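Side-chain contacts in type III effector (Vibrio parahaemolyticus, PDB 2QHQ), which is of unknown function but belongs to the HopJ family, named for bacterial type III secretion effectors, which suggests a possible role as a secreted effector: residues 88-91 and 92-96; 102-105 and 106-110. All coordinates share one frame; numbering follows the deposited sequence.

Contact 1 of 2, residues 88-91 and 92-96; sequences YRED and VLLHP. With ACT (acetate ion), chain C.
Leu93 lays its isobutyl end across the ring of Tyr88, five residues earlier, where the helix ends in a wider pi-type turn. The apolar part of the contact is a CH-pi interaction: CD1 of Leu93 sits over one face of the phenol, 3.9 Å from the ring centroid and displaced toward the rim, while CD2 of Leu93 approaches CE1 of Tyr88 at 3.7 Å. The CB of Tyr88 points away from 92-96, but with chi1 at 172° the ring comes to lie alongside Leu93. A broad aromatic face suits a branched aliphatic partner, since both methyls find ring carbons to touch.

Backbone bonds set this spacing. Leu93 N donates to Tyr88 O at 2.9 Å, an i to i+5 bond that marks the widened turn, and Leu94 N returns to the usual i to i+4 step with Glu90 O at 3.2 Å.

The polar side-chain contact across the turn is made by His95. Its ND1 gives a weak hydrogen bond to Asp91 O (3.3 Å), a main-chain acceptor at the helix end, and CB of Leu94 rests over one ring face. From the far side of the imidazole, NE2 donates to O of an acetate ion at 3.0 Å, probably picked up from the crystallisation liquor. Histidine suits this place because its two nitrogens can face the helix end and an outer anion; if both donate, the ring would be an imidazolium, which the weak ND1 bond leaves uncertain. The carboxylate of Asp91 pairs with His101.

This surface turn closes helix 86-92, whose inner side packs through Tyr88 and Val92 on Ile104 of helix 102-110.

Contact 2 of 2, residues 102-105 and 106-110; sequences QNIR and NFMVT
Asn106 folds its side chain back over the preceding turn of its own helix to reach Gln102. CB comes first, 3.3 Å from Gln102 O, and CG follows at 3.7 Å from the same oxygen. At the tip, ND2 donates to Gln102 O over 3.0 Å with an N-H...O angle of 160°. The acceptor lies nearly in the amide plane of Asn106, yet the donor stands 41° out of the carbonyl plane of Gln102. The ordinary helical bond from Asn106 N, 2.9 Å long, arrives at that oxygen from the opposite face, so one carbonyl is gripped by two N-H groups of a single residue. Chi1 of -88° swings CG round so that ND2 can meet the same oxygen as the main-chain N. The other tip atom, OD1, accepts from Asn52 N.

Gln102 bends at chi2, bringing OE1 near the asparagine, the two amide planes steeply turned against each other. A water bridges them, donating to OE1 of Gln102 at 2.8 Å and accepting from ND2 of Asn106 at 2.9 Å. Gln102 NE2 turns to Asn99 O.

The next two main-chain bonds keep the i to i+4 step: Phe107 N bonds to Asn103 O, and Met108, a selenomethionine, bonds through N to Ile104 O at 3.0 Å.

Asparagine suits this position because its short amide offers a donor and an acceptor at once: ND2 adds a second bond to the first-turn carbonyl and also holds the water, while OD1 ties the helix to the main chain at Asn52. With both ends engaged, the amide's rotation is probably well fixed.

Going from the N terminus, contact 1 (88-96) comes first: the chain ends helix 86-92 there and turns into the loop leading to the next helix. Contact 2 (102-110) opens only after that loop and stays inside helix 102-110, so the two follow in series, neither nested nor crossing. Their centres lie about 12 Å apart, and they meet directly. Arg105 reaches back along the chain, its NH2 probably hydrogen-bonded to His95 O at 3.0 Å and also salt-bridged to Asp100, pinning the intervening loop. Val92 packs on the selenium of Met108, joining the two helices, while helix 102-110 also rests on strand 48-50.

Contact 1 of 2, residues 88-91 and 92-96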
loop_
_atom_site.group_PDB
_atom_site.type_symbol
_atom_site.label_atom_id
_atom_site.label_comp_id
_atom_site.label_asym_id
_atom_site.label_seq_id
_atom_site.Cartn_x
_atom_site.Cartn_y
_atom_site.Cartn_z
ATOM N N TYR B 88 0.982 6.278 -19.122
ATOM C CA TYR B 88 2.365 6.205 -18.680
ATOM C C TYR B 88 3.286 5.831 -19.832
ATOM O O TYR B 88 4.232 6.544 -20.134
ATOM C CB TYR B 88 2.497 5.175 -17.551
ATOM C CG TYR B 88 3.925 4.869 -17.136
ATOM C CD1 TYR B 88 4.758 5.870 -16.653
ATOM C CD2 TYR B 88 4.423 3.561 -17.192
ATOM C CE1 TYR B 88 6.070 5.577 -16.243
ATOM C CE2 TYR B 88 5.730 3.270 -16.795
ATOM C CZ TYR B 88 6.533 4.286 -16.326
ATOM O OH TYR B 88 7.824 4.000 -15.923
ATOM N N ARG B 89 3.005 4.713 -20.500
ATOM C CA ARG B 89 3.957 4.177 -21.461
ATOM C C ARG B 89 4.117 5.021 -22.729
ATOM O O ARG B 89 5.202 5.004 -23.328
ATOM C CB ARG B 89 3.565 2.747 -21.864
ATOM C CG ARG B 89 3.933 1.731 -20.814
ATOM C CD ARG B 89 3.619 0.321 -21.265
ATOM N NE ARG B 89 2.202 -0.014 -21.126
ATOM C CZ ARG B 89 1.332 -0.077 -22.132
ATOM N NH1 ARG B 89 1.701 0.192 -23.380
ATOM N NH2 ARG B 89 0.080 -0.411 -21.885
ATOM N N GLU B 90 3.057 5.716 -23.136
ATOM C CA GLU B 90 3.068 6.557 -24.350
ATOM C C GLU B 90 3.084 8.030 -24.007
ATOM O O GLU B 90 4.059 8.724 -24.305
ATOM C CB GLU B 90 1.851 6.288 -25.257
ATOM C CG GLU B 90 1.848 4.935 -25.912
ATOM C CD GLU B 90 0.616 4.664 -26.790
ATOM O OE1 GLU B 90 -0.312 5.519 -26.936
ATOM O OE2 GLU B 90 0.577 3.558 -27.345
ATOM N N ASP B 91 2.001 8.508 -23.390
ATOM C CA ASP B 91 1.805 9.948 -23.190
ATOM C C ASP B 91 2.988 10.519 -22.408
ATOM O O ASP B 91 3.565 11.564 -22.774
ATOM C CB ASP B 91 0.493 10.237 -22.423
ATOM C CG ASP B 91 -0.765 9.980 -23.241
ATOM O OD1 ASP B 91 -0.838 8.931 -23.897
ATOM O OD2 ASP B 91 -1.698 10.843 -23.219
ATOM N N VAL B 92 3.390 9.812 -21.352
ATOM C CA VAL B 92 4.412 10.359 -20.492
ATOM C C VAL B 92 5.819 9.948 -20.925
ATOM O O VAL B 92 6.665 10.816 -21.125
ATOM C CB VAL B 92 4.167 10.010 -18.986
ATOM C CG1 VAL B 92 5.344 10.456 -18.163
ATOM C CG2 VAL B 92 2.897 10.722 -18.466
ATOM N N LEU B 93 6.075 8.645 -21.048
ATOM C CA LEU B 93 7.445 8.169 -21.286
ATOM C C LEU B 93 8.015 8.617 -22.631
ATOM O O LEU B 93 9.211 8.869 -22.730
ATOM C CB LEU B 93 7.590 6.644 -21.140
ATOM C CG LEU B 93 7.519 6.070 -19.719
ATOM C CD1 LEU B 93 7.739 4.558 -19.764
ATOM C CD2 LEU B 93 8.506 6.732 -18.754
ATOM N N LEU B 94 7.165 8.719 -23.655
ATOM C CA LEU B 94 7.639 9.071 -24.994
ATOM C C LEU B 94 7.778 10.584 -25.175
ATOM O O LEU B 94 8.413 11.045 -26.121
ATOM C CB LEU B 94 6.713 8.501 -26.082
ATOM C CG LEU B 94 6.581 6.969 -26.061
ATOM C CD1 LEU B 94 5.602 6.522 -27.128
ATOM C CD2 LEU B 94 7.941 6.285 -26.218
ATOM N N HIS B 95 7.158 11.348 -24.274
ATOM C CA HIS B 95 7.098 12.800 -24.431
ATOM C C HIS B 95 7.432 13.453 -23.112
ATOM O O HIS B 95 6.545 13.998 -22.431
ATOM C CB HIS B 95 5.720 13.233 -24.931
ATOM C CG HIS B 95 5.251 12.465 -26.122
ATOM N ND1 HIS B 95 4.224 11.551 -26.057
ATOM C CD2 HIS B 95 5.716 12.420 -27.393
ATOM C CE1 HIS B 95 4.032 11.026 -27.256
ATOM N NE2 HIS B 95 4.934 11.524 -28.080
ATOM N N PRO B 96 8.723 13.391 -22.728
ATOM C CA PRO B 96 9.152 13.861 -21.411
ATOM C C PRO B 96 8.896 15.343 -21.129
ATOM O O PRO B 96 8.833 15.724 -19.960
ATOM C CB PRO B 96 10.668 13.599 -21.421
ATOM C CG PRO B 96 11.027 13.517 -22.904
ATOM C CD PRO B 96 9.849 12.839 -23.510
HETATM C C ACT C . 4.852 10.437 -31.705
HETATM O O ACT C . 5.435 10.119 -30.639
HETATM O OXT ACT C . 5.144 9.755 -32.716
HETATM C CH3 ACT C . 3.860 11.563 -31.765
#

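Contact 2 of 2, residues 102-105 and 106-110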
loop_
_atom_site.group_PDB
_atom_site.type_symbol
_atom_site.label_atom_id
_atom_site.label_comp_id
_atom_site.label_asym_id
_atom_site.label_seq_id
_atom_site.Cartn_x
_atom_site.Cartn_y
_atom_site.Cartn_z
ATOM N N GLN B 102 -0.064 15.074 -14.713
ATOM C CA GLN B 102 0.841 15.548 -13.671
ATOM C C GLN B 102 1.013 14.546 -12.538
ATOM O O GLN B 102 2.080 14.468 -11.928
ATOM C CB GLN B 102 0.386 16.908 -13.114
ATOM C CG GLN B 102 0.839 18.116 -13.956
ATOM C CD GLN B 102 2.359 18.185 -14.151
ATOM O OE1 GLN B 102 3.137 18.077 -13.194
ATOM N NE2 GLN B 102 2.785 18.372 -15.396
ATOM N N ASN B 103 -0.032 13.783 -12.231
ATOM C CA ASN B 103 0.133 12.768 -11.191
ATOM C C ASN B 103 1.117 11.663 -11.563
ATOM O O ASN B 103 1.892 11.236 -10.734
ATOM C CB ASN B 103 -1.206 12.211 -10.744
ATOM C CG ASN B 103 -1.928 13.161 -9.822
ATOM O OD1 ASN B 103 -1.533 13.328 -8.680
ATOM N ND2 ASN B 103 -2.998 13.790 -10.319
ATOM N N ILE B 104 1.075 11.201 -12.808
ATOM C CA ILE B 104 2.071 10.221 -13.264
ATOM C C ILE B 104 3.473 10.820 -13.205
ATOM O O ILE B 104 4.396 10.201 -12.674
ATOM C CB ILE B 104 1.791 9.728 -14.717
ATOM C CG1 ILE B 104 0.424 9.043 -14.791
ATOM C CG2 ILE B 104 2.883 8.769 -15.183
ATOM C CD1 ILE B 104 0.023 8.606 -16.255
ATOM N N ARG B 105 3.624 12.041 -13.728
ATOM C CA ARG B 105 4.940 12.675 -13.803
ATOM C C ARG B 105 5.525 12.939 -12.416
ATOM O O ARG B 105 6.699 12.742 -12.221
ATOM C CB ARG B 105 4.893 13.947 -14.644
ATOM C CG ARG B 105 4.531 13.683 -16.104
ATOM C CD ARG B 105 4.390 14.978 -16.907
ATOM N NE ARG B 105 3.974 14.651 -18.278
ATOM C CZ ARG B 105 4.798 14.283 -19.260
ATOM N NH1 ARG B 105 6.124 14.184 -19.070
ATOM N NH2 ARG B 105 4.288 14.001 -20.447
ATOM N N ASN B 106 4.683 13.317 -11.461
ATOM C CA ASN B 106 5.131 13.531 -10.092
ATOM C C ASN B 106 5.492 12.242 -9.395
ATOM O O ASN B 106 6.487 12.172 -8.694
ATOM C CB ASN B 106 4.111 14.324 -9.270
ATOM C CG ASN B 106 4.321 15.829 -9.387
ATOM O OD1 ASN B 106 5.168 16.416 -8.692
ATOM N ND2 ASN B 106 3.584 16.453 -10.283
ATOM N N PHE B 107 4.697 11.211 -9.620
ATOM C CA PHE B 107 4.923 9.945 -8.929
ATOM C C PHE B 107 6.226 9.305 -9.421
ATOM O O PHE B 107 6.914 8.642 -8.656
ATOM C CB PHE B 107 3.726 9.028 -9.146
ATOM C CG PHE B 107 3.793 7.726 -8.386
ATOM C CD1 PHE B 107 3.506 7.685 -7.020
ATOM C CD2 PHE B 107 4.104 6.537 -9.046
ATOM C CE1 PHE B 107 3.544 6.464 -6.320
ATOM C CE2 PHE B 107 4.146 5.312 -8.349
ATOM C CZ PHE B 107 3.865 5.284 -6.987
HETATM N N MSE B 108 6.552 9.490 -10.704
HETATM C CA MSE B 108 7.852 9.054 -11.236
HETATM C C MSE B 108 9.052 9.621 -10.481
HETATM O O MSE B 108 10.127 8.981 -10.400
HETATM C CB MSE B 108 7.941 9.466 -12.711
HETATM C CG MSE B 108 7.287 8.494 -13.626
HETATM SE SE MSE B 108 7.276 9.340 -15.392
HETATM C CE MSE B 108 9.138 9.093 -15.865
ATOM N N VAL B 109 8.887 10.822 -9.945
ATOM C CA VAL B 109 9.976 11.507 -9.250
ATOM C C VAL B 109 10.034 11.083 -7.774
ATOM O O VAL B 109 11.072 10.599 -7.289
ATOM C CB VAL B 109 9.858 13.054 -9.389
ATOM C CG1 VAL B 109 10.959 13.763 -8.556
ATOM C CG2 VAL B 109 9.911 13.488 -10.877
ATOM N N THR B 110 8.910 11.219 -7.076
ATOM C CA THR B 110 8.869 11.083 -5.611
ATOM C C THR B 110 8.243 9.778 -5.102
ATOM O O THR B 110 8.326 9.461 -3.902
ATOM C CB THR B 110 8.147 12.298 -4.979
ATOM O OG1 THR B 110 6.994 12.641 -5.756
ATOM C CG2 THR B 110 9.085 13.515 -4.946
HETATM O O HOH W 1 3.588 19.312 -10.692
#